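Transcarboxylase 5S subunit (Propionibacterium freudenreichii subsp. shermanii, PDB 1RQB) transfers a carboxyl group from the biotin of the 1.3S subunit to pyruvate, forming oxaloacetate at a cobalt-containing active site. Local coordinates at residues A[18-31]-A[242-256]. Residues are numbered along the deposited sequence; the frame is centred on the assembly and turned at random.
Sequences EVSEPREVGITELV and IEAGVDVVDTAISSM
V25 CG2 packs over one face of the R23 guanidinium, G245 O lies over the opposite face, and the carbonyl oxygens of I242 and V246 sit at its edge. A TIM barrel closes by pairing its first strand with its last, here 23-29 running parallel to 248-251, and R23 fastens the turn between helix 234-243 and that last strand. NH1 and NH2 grip V246 O end-on, NH2 at 2.7 Å, both from one face of the carbonyl plane. NH2 also reaches a lone pair of I242 O in a nearly straight bond (164°), while S20 OG accepts a hydrogen bond from R23 NE and donates one to I242 O at 2.9 Å. Bonds from NE, NH1 and NH2, all in the guanidinium plane, limit its rotation. With G245 N of the Schellman motif, I242 O has three donors.

Beyond this clamp the strands zip together through G26 and T28, whose N and O atoms all bond to backbone atoms of D247, V249 and T251. I27 and T251 side chains share one face, where I27 CD1 presses on V249 CG2 at a tight 3.4 Å. On the other face, T28 CB sits 3.3 Å from D250 OD1; OD2 holds R135 and H226, a cobalt ligand, making D250 a second-shell residue.

E29 starts anti to its own N (chi1 180°) and bends at chi2 (57°), turning its carboxylate to the N-H groups of V31 and I253. T265 holds OE1; OE2 caps helix 31-39 by accepting V31 N on its anti lone pair and takes I253 N, 2.9 Å away, on its syn one.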
ATOM      1  N   GLU A  18      -8.369 -13.552 -22.061  1.00 14.76           N
ATOM      2  CA  GLU A  18      -8.990 -14.775 -21.538  1.00 19.38           C
ATOM      3  C   GLU A  18      -8.757 -14.822 -20.026  1.00 19.73           C
ATOM      4  O   GLU A  18      -7.643 -14.587 -19.562  1.00 17.69           O
ATOM      5  CB  GLU A  18      -8.354 -15.985 -22.206  1.00 24.83           C
ATOM      6  CG  GLU A  18      -8.879 -17.319 -21.722  1.00 38.56           C
ATOM      7  CD  GLU A  18      -8.386 -18.455 -22.589  1.00 44.70           C
ATOM      8  OE1 GLU A  18      -8.860 -18.562 -23.742  1.00 51.38           O
ATOM      9  OE2 GLU A  18      -7.516 -19.227 -22.128  1.00 48.42           O
ATOM     10  N   VAL A  19      -9.806 -15.101 -19.255  1.00 14.60           N
ATOM     11  CA  VAL A  19      -9.654 -15.176 -17.795  1.00 14.50           C
ATOM     12  C   VAL A  19     -10.222 -16.511 -17.309  1.00 15.44           C
ATOM     13  O   VAL A  19     -11.069 -17.111 -17.970  1.00 15.34           O
ATOM     14  CB  VAL A  19     -10.351 -13.993 -17.075  1.00 16.46           C
ATOM     15  CG1 VAL A  19      -9.718 -12.681 -17.527  1.00 15.68           C
ATOM     16  CG2 VAL A  19     -11.856 -13.987 -17.364  1.00 15.91           C
ATOM     17  N   SER A  20      -9.755 -16.969 -16.155  1.00 12.89           N
ATOM     18  CA  SER A  20     -10.191 -18.270 -15.628  1.00 15.61           C
ATOM     19  C   SER A  20     -11.673 -18.242 -15.250  1.00 18.76           C
ATOM     20  O   SER A  20     -12.275 -17.188 -15.050  1.00 13.50           O
ATOM     21  CB  SER A  20      -9.331 -18.684 -14.422  1.00 17.60           C
ATOM     22  OG  SER A  20      -9.347 -17.700 -13.401  1.00 18.69           O
ATOM     23  N   GLU A  21     -12.243 -19.439 -15.164  1.00 16.81           N
ATOM     24  CA  GLU A  21     -13.660 -19.615 -14.817  1.00 19.48           C
ATOM     25  C   GLU A  21     -13.891 -19.162 -13.374  1.00 15.81           C
ATOM     26  O   GLU A  21     -12.967 -19.162 -12.563  1.00 13.43           O
ATOM     27  CB  GLU A  21     -14.039 -21.099 -14.934  1.00 20.01           C
ATOM     28  CG  GLU A  21     -13.344 -22.021 -13.926  0.50 19.64           C
ATOM     29  CD  GLU A  21     -11.844 -22.181 -14.154  0.50 28.28           C
ATOM     30  OE1 GLU A  21     -11.175 -22.762 -13.267  0.50 26.84           O
ATOM     31  OE2 GLU A  21     -11.329 -21.746 -15.210  0.50 26.72           O
ATOM     32  N   PRO A  22     -15.128 -18.749 -13.043  1.00 15.41           N
ATOM     33  CA  PRO A  22     -15.462 -18.308 -11.685  1.00 14.03           C
ATOM     34  C   PRO A  22     -15.040 -19.427 -10.730  1.00 15.40           C
ATOM     35  O   PRO A  22     -15.273 -20.600 -11.013  1.00 14.51           O
ATOM     36  CB  PRO A  22     -16.977 -18.140 -11.746  1.00 17.45           C
ATOM     37  CG  PRO A  22     -17.182 -17.650 -13.174  1.00 18.88           C
ATOM     38  CD  PRO A  22     -16.277 -18.578 -13.956  1.00 17.20           C
ATOM     39  N   ARG A  23     -14.434 -19.078  -9.598  1.00 12.05           N
ATOM     40  CA  ARG A  23     -13.948 -20.127  -8.690  1.00 14.54           C
ATOM     41  C   ARG A  23     -13.478 -19.502  -7.374  1.00 13.74           C
ATOM     42  O   ARG A  23     -13.334 -18.286  -7.268  1.00 11.78           O
ATOM     43  CB  ARG A  23     -12.757 -20.826  -9.362  1.00 17.09           C
ATOM     44  CG  ARG A  23     -11.592 -19.859  -9.638  1.00 17.10           C
ATOM     45  CD  ARG A  23     -10.525 -20.413 -10.637  1.00 21.13           C
ATOM     46  NE  ARG A  23      -9.453 -19.428 -10.824  1.00 15.40           N
ATOM     47  CZ  ARG A  23      -8.399 -19.354 -10.020  1.00 15.22           C
ATOM     48  NH1 ARG A  23      -8.298 -20.216  -9.031  1.00 13.36           N
ATOM     49  NH2 ARG A  23      -7.480 -18.391 -10.154  1.00  9.93           N
ATOM     50  N   GLU A  24     -13.230 -20.352  -6.380  1.00 11.91           N
ATOM     51  CA  GLU A  24     -12.716 -19.866  -5.093  1.00 12.70           C
ATOM     52  C   GLU A  24     -11.189 -19.869  -5.164  1.00 12.35           C
ATOM     53  O   GLU A  24     -10.578 -20.798  -5.693  1.00 16.52           O
ATOM     54  CB  GLU A  24     -13.156 -20.762  -3.926  1.00 16.22           C
ATOM     55  CG  GLU A  24     -14.645 -20.832  -3.703  0.50 20.98           C
ATOM     56  CD  GLU A  24     -15.012 -21.670  -2.489  0.50 22.78           C
ATOM     57  OE1 GLU A  24     -16.190 -21.633  -2.093  0.50 28.16           O
ATOM     58  OE2 GLU A  24     -14.131 -22.367  -1.933  0.50 25.76           O
ATOM     59  N   VAL A  25     -10.585 -18.806  -4.654  1.00 12.21           N
ATOM     60  CA  VAL A  25      -9.120 -18.695  -4.626  1.00 12.74           C
ATOM     61  C   VAL A  25      -8.679 -18.915  -3.177  1.00 11.79           C
ATOM     62  O   VAL A  25      -9.262 -18.343  -2.257  1.00 10.89           O
ATOM     63  CB  VAL A  25      -8.662 -17.289  -5.080  1.00 15.79           C
ATOM     64  CG1 VAL A  25      -7.134 -17.211  -5.083  1.00 15.66           C
ATOM     65  CG2 VAL A  25      -9.209 -16.987  -6.464  1.00 16.41           C
ATOM     66  N   GLY A  26      -7.676 -19.759  -2.969  1.00 10.00           N
ATOM     67  CA  GLY A  26      -7.220 -20.001  -1.611  1.00  9.74           C
ATOM     68  C   GLY A  26      -6.292 -18.891  -1.139  1.00 11.26           C
ATOM     69  O   GLY A  26      -5.614 -18.255  -1.942  1.00  8.81           O
ATOM     70  N   ILE A  27      -6.242 -18.678   0.170  1.00  9.31           N
ATOM     71  CA  ILE A  27      -5.382 -17.635   0.747  1.00  9.29           C
ATOM     72  C   ILE A  27      -4.493 -18.236   1.837  1.00 12.47           C
ATOM     73  O   ILE A  27      -4.971 -18.962   2.707  1.00 11.22           O
ATOM     74  CB  ILE A  27      -6.203 -16.531   1.435  1.00 11.00           C
ATOM     75  CG1 ILE A  27      -7.083 -15.807   0.411  1.00 17.44           C
ATOM     76  CG2 ILE A  27      -5.254 -15.571   2.190  1.00  9.29           C
ATOM     77  CD1 ILE A  27      -6.334 -15.008  -0.606  1.00 20.68           C
ATOM     78  N   THR A  28      -3.201 -17.929   1.764  1.00  8.71           N
ATOM     79  CA  THR A  28      -2.249 -18.358   2.798  1.00 10.11           C
ATOM     80  C   THR A  28      -1.902 -17.122   3.632  1.00 10.69           C
ATOM     81  O   THR A  28      -1.521 -16.089   3.083  1.00 10.71           O
ATOM     82  CB  THR A  28      -0.967 -18.955   2.180  1.00  9.50           C
ATOM     83  OG1 THR A  28      -1.239 -20.290   1.747  1.00 12.09           O
ATOM     84  CG2 THR A  28       0.189 -18.992   3.209  1.00  8.82           C
ATOM     85  N   GLU A  29      -2.069 -17.218   4.953  1.00  9.28           N
ATOM     86  CA  GLU A  29      -1.790 -16.101   5.868  1.00 10.47           C
ATOM     87  C   GLU A  29      -0.321 -16.142   6.298  1.00  9.85           C
ATOM     88  O   GLU A  29       0.193 -17.192   6.682  1.00  8.93           O
ATOM     89  CB  GLU A  29      -2.717 -16.179   7.086  1.00 11.28           C
ATOM     90  CG  GLU A  29      -2.517 -15.060   8.124  1.00 10.86           C
ATOM     91  CD  GLU A  29      -2.673 -13.652   7.549  1.00 10.58           C
ATOM     92  OE1 GLU A  29      -3.725 -13.319   6.936  1.00 13.70           O
ATOM     93  OE2 GLU A  29      -1.728 -12.869   7.720  1.00  9.97           O
ATOM     94  N   LEU A  30       0.333 -14.977   6.283  1.00  8.34           N
ATOM     95  CA  LEU A  30       1.770 -14.888   6.576  1.00 10.43           C
ATOM     96  C   LEU A  30       2.077 -14.126   7.868  1.00 11.78           C
ATOM     97  O   LEU A  30       3.248 -13.950   8.203  1.00 10.85           O
ATOM     98  CB  LEU A  30       2.465 -14.145   5.434  1.00  9.96           C
ATOM     99  CG  LEU A  30       2.294 -14.712   4.023  1.00 12.96           C
ATOM    100  CD1 LEU A  30       2.785 -13.679   2.991  1.00  8.90           C
ATOM    101  CD2 LEU A  30       3.103 -16.003   3.909  1.00 10.28           C
ATOM    102  N   VAL A  31       1.065 -13.689   8.603  1.00  8.32           N
ATOM    103  CA  VAL A  31       1.314 -12.858   9.792  1.00 11.54           C
ATOM    104  C   VAL A  31       2.219 -13.519  10.833  1.00 12.60           C
ATOM    105  O   VAL A  31       2.982 -12.824  11.504  1.00 11.94           O
ATOM    106  CB  VAL A  31      -0.014 -12.406  10.490  1.00 14.35           C
ATOM    107  CG1 VAL A  31      -0.729 -13.606  11.117  1.00 12.75           C
ATOM    108  CG2 VAL A  31       0.293 -11.348  11.569  1.00 14.22           C
ATOM    109  N   ILE A 242      -4.722 -14.327 -10.600  1.00  7.22           N
ATOM    110  CA  ILE A 242      -6.014 -14.994 -10.385  1.00  9.05           C
ATOM    111  C   ILE A 242      -6.719 -15.142 -11.736  1.00  8.96           C
ATOM    112  O   ILE A 242      -7.322 -16.175 -12.023  1.00 11.33           O
ATOM    113  CB  ILE A 242      -6.875 -14.192  -9.378  1.00  7.71           C
ATOM    114  CG1 ILE A 242      -6.269 -14.351  -7.975  1.00  8.44           C
ATOM    115  CG2 ILE A 242      -8.349 -14.672  -9.415  1.00  8.18           C
ATOM    116  CD1 ILE A 242      -6.830 -13.386  -6.940  1.00 11.69           C
ATOM    117  N   GLU A 243      -6.630 -14.129 -12.588  1.00 12.15           N
ATOM    118  CA  GLU A 243      -7.250 -14.249 -13.916  1.00 11.06           C
ATOM    119  C   GLU A 243      -6.557 -15.358 -14.713  1.00 10.90           C
ATOM    120  O   GLU A 243      -7.186 -16.024 -15.533  1.00 14.83           O
ATOM    121  CB  GLU A 243      -7.183 -12.909 -14.677  1.00 11.99           C
ATOM    122  CG  GLU A 243      -8.018 -11.799 -14.009  1.00 11.85           C
ATOM    123  CD  GLU A 243      -7.905 -10.427 -14.693  1.00 24.83           C
ATOM    124  OE1 GLU A 243      -6.853 -10.139 -15.310  1.00 24.57           O
ATOM    125  OE2 GLU A 243      -8.873  -9.628 -14.595  1.00 25.10           O
ATOM    126  N   ALA A 244      -5.269 -15.580 -14.457  1.00 10.45           N
ATOM    127  CA  ALA A 244      -4.524 -16.610 -15.194  1.00 12.17           C
ATOM    128  C   ALA A 244      -4.762 -17.999 -14.598  1.00 14.41           C
ATOM    129  O   ALA A 244      -4.324 -18.999 -15.163  1.00 15.25           O
ATOM    130  CB  ALA A 244      -3.038 -16.288 -15.206  1.00 10.88           C
ATOM    131  N   GLY A 245      -5.432 -18.068 -13.450  1.00 12.46           N
ATOM    132  CA  GLY A 245      -5.721 -19.363 -12.846  1.00 13.51           C
ATOM    133  C   GLY A 245      -4.956 -19.795 -11.600  1.00 10.89           C
ATOM    134  O   GLY A 245      -4.992 -20.970 -11.235  1.00 12.36           O
ATOM    135  N   VAL A 246      -4.272 -18.870 -10.934  1.00  9.15           N
ATOM    136  CA  VAL A 246      -3.512 -19.245  -9.733  1.00  9.30           C
ATOM    137  C   VAL A 246      -4.463 -19.816  -8.678  1.00  9.86           C
ATOM    138  O   VAL A 246      -5.583 -19.338  -8.494  1.00 12.09           O
ATOM    139  CB  VAL A 246      -2.696 -18.044  -9.183  1.00  9.25           C
ATOM    140  CG1 VAL A 246      -3.591 -17.087  -8.368  1.00  7.00           C
ATOM    141  CG2 VAL A 246      -1.535 -18.572  -8.343  1.00 14.75           C
ATOM    142  N   ASP A 247      -3.990 -20.831  -7.965  1.00 10.23           N
ATOM    143  CA  ASP A 247      -4.821 -21.544  -6.983  1.00 10.77           C
ATOM    144  C   ASP A 247      -4.845 -20.872  -5.609  1.00 13.60           C
ATOM    145  O   ASP A 247      -5.893 -20.843  -4.966  1.00 10.09           O
ATOM    146  CB  ASP A 247      -4.303 -22.975  -6.840  1.00 15.79           C
ATOM    147  CG  ASP A 247      -4.313 -23.715  -8.165  1.00 23.01           C
ATOM    148  OD1 ASP A 247      -5.348 -24.335  -8.478  1.00 26.99           O
ATOM    149  OD2 ASP A 247      -3.308 -23.645  -8.909  1.00 22.88           O
ATOM    150  N   VAL A 248      -3.704 -20.354  -5.160  1.00 10.78           N
ATOM    151  CA  VAL A 248      -3.601 -19.758  -3.819  1.00 10.49           C
ATOM    152  C   VAL A 248      -2.684 -18.533  -3.860  1.00 10.39           C
ATOM    153  O   VAL A 248      -1.682 -18.538  -4.573  1.00  9.26           O
ATOM    154  CB  VAL A 248      -2.932 -20.760  -2.808  1.00 10.23           C
ATOM    155  CG1 VAL A 248      -2.773 -20.100  -1.407  1.00 11.63           C
ATOM    156  CG2 VAL A 248      -3.732 -22.069  -2.729  1.00  9.76           C
ATOM    157  N   VAL A 249      -3.011 -17.482  -3.103  1.00  7.97           N
ATOM    158  CA  VAL A 249      -2.114 -16.318  -3.034  1.00  7.43           C
ATOM    159  C   VAL A 249      -1.792 -16.041  -1.563  1.00  9.86           C
ATOM    160  O   VAL A 249      -2.628 -16.292  -0.695  1.00  9.23           O
ATOM    161  CB  VAL A 249      -2.731 -15.053  -3.721  1.00 13.16           C
ATOM    162  CG1 VAL A 249      -2.905 -15.317  -5.242  1.00 12.16           C
ATOM    163  CG2 VAL A 249      -4.064 -14.699  -3.095  1.00 14.04           C
ATOM    164  N   ASP A 250      -0.564 -15.589  -1.274  1.00  9.08           N
ATOM    165  CA  ASP A 250      -0.132 -15.305   0.103  1.00  9.40           C
ATOM    166  C   ASP A 250      -0.374 -13.832   0.439  1.00  9.53           C
ATOM    167  O   ASP A 250      -0.062 -12.945  -0.356  1.00 10.28           O
ATOM    168  CB  ASP A 250       1.367 -15.580   0.296  1.00 10.95           C
ATOM    169  CG  ASP A 250       1.751 -17.022   0.046  1.00 15.14           C
ATOM    170  OD1 ASP A 250       0.875 -17.830  -0.330  1.00 18.27           O
ATOM    171  OD2 ASP A 250       2.949 -17.339   0.227  1.00 13.74           O
ATOM    172  N   THR A 251      -0.905 -13.576   1.634  1.00  7.48           N
ATOM    173  CA  THR A 251      -1.177 -12.203   2.081  1.00 11.99           C
ATOM    174  C   THR A 251      -0.931 -12.104   3.589  1.00  9.51           C
ATOM    175  O   THR A 251      -0.749 -13.109   4.275  1.00  8.66           O
ATOM    176  CB  THR A 251      -2.654 -11.797   1.793  1.00 14.04           C
ATOM    177  OG1 THR A 251      -3.529 -12.653   2.543  1.00 18.43           O
ATOM    178  CG2 THR A 251      -2.982 -11.943   0.299  1.00 13.69           C
ATOM    179  N   ALA A 252      -0.938 -10.877   4.094  1.00  7.75           N
ATOM    180  CA  ALA A 252      -0.729 -10.640   5.531  1.00  9.05           C
ATOM    181  C   ALA A 252      -1.889  -9.796   6.061  1.00 11.25           C
ATOM    182  O   ALA A 252      -2.321  -8.855   5.396  1.00  8.09           O
ATOM    183  CB  ALA A 252       0.601  -9.889   5.758  1.00  8.65           C
ATOM    184  N   ILE A 253      -2.375 -10.117   7.263  1.00  8.71           N
ATOM    185  CA  ILE A 253      -3.480  -9.346   7.857  1.00  8.52           C
ATOM    186  C   ILE A 253      -3.142  -7.857   7.740  1.00  9.55           C
ATOM    187  O   ILE A 253      -1.998  -7.450   7.933  1.00  9.86           O
ATOM    188  CB  ILE A 253      -3.742  -9.805   9.317  1.00 11.55           C
ATOM    189  CG1 ILE A 253      -5.192  -9.468   9.725  1.00  7.42           C
ATOM    190  CG2 ILE A 253      -2.718  -9.189  10.254  1.00 11.56           C
ATOM    191  CD1 ILE A 253      -6.249 -10.260   8.952  1.00 11.32           C
ATOM    192  N   SER A 254      -4.153  -7.036   7.449  1.00  7.75           N
ATOM    193  CA  SER A 254      -3.964  -5.613   7.123  1.00  9.78           C
ATOM    194  C   SER A 254      -3.166  -4.797   8.146  1.00 10.37           C
ATOM    195  O   SER A 254      -2.461  -3.872   7.747  1.00 11.32           O
ATOM    196  CB  SER A 254      -5.316  -4.941   6.818  1.00 12.65           C
ATOM    197  OG  SER A 254      -6.150  -4.887   7.956  1.00 18.21           O
ATOM    198  N   SER A 255      -3.238  -5.092   9.440  1.00  8.20           N
ATOM    199  CA  SER A 255      -2.484  -4.292  10.418  1.00 10.75           C
ATOM    200  C   SER A 255      -0.991  -4.640  10.406  1.00 10.84           C
ATOM    201  O   SER A 255      -0.186  -3.993  11.073  1.00  9.05           O
ATOM    202  CB  SER A 255      -3.059  -4.486  11.827  1.00 12.29           C
ATOM    203  OG  SER A 255      -3.293  -5.860  12.098  1.00 11.31           O
HETATM  204  N   MSE A 256      -0.612  -5.655   9.642  1.00  8.04           N
HETATM  205  CA  MSE A 256       0.789  -6.094   9.535  1.00  8.63           C
HETATM  206  C   MSE A 256       1.123  -6.286   8.054  1.00  9.44           C
HETATM  207  O   MSE A 256       1.698  -7.310   7.689  1.00  9.48           O
HETATM  208  CB  MSE A 256       0.953  -7.455  10.198  1.00  9.73           C
HETATM  209  CG  MSE A 256       0.556  -7.508  11.640  1.00 16.95           C
HETATM  210 SE   MSE A 256       2.045  -6.866  12.652  1.00 32.90          SE
HETATM  211  CE  MSE A 256       3.130  -8.489  12.631  1.00 20.45           C
TER
HETATM  212  O   HOH W   1      -6.781 -17.411 -18.184  1.00 23.48           O
HETATM  213  O   HOH W   2      -8.226 -21.758  -6.309  1.00 31.67           O
HETATM  214  O   HOH W   3       0.843 -20.813   0.141  1.00 15.20           O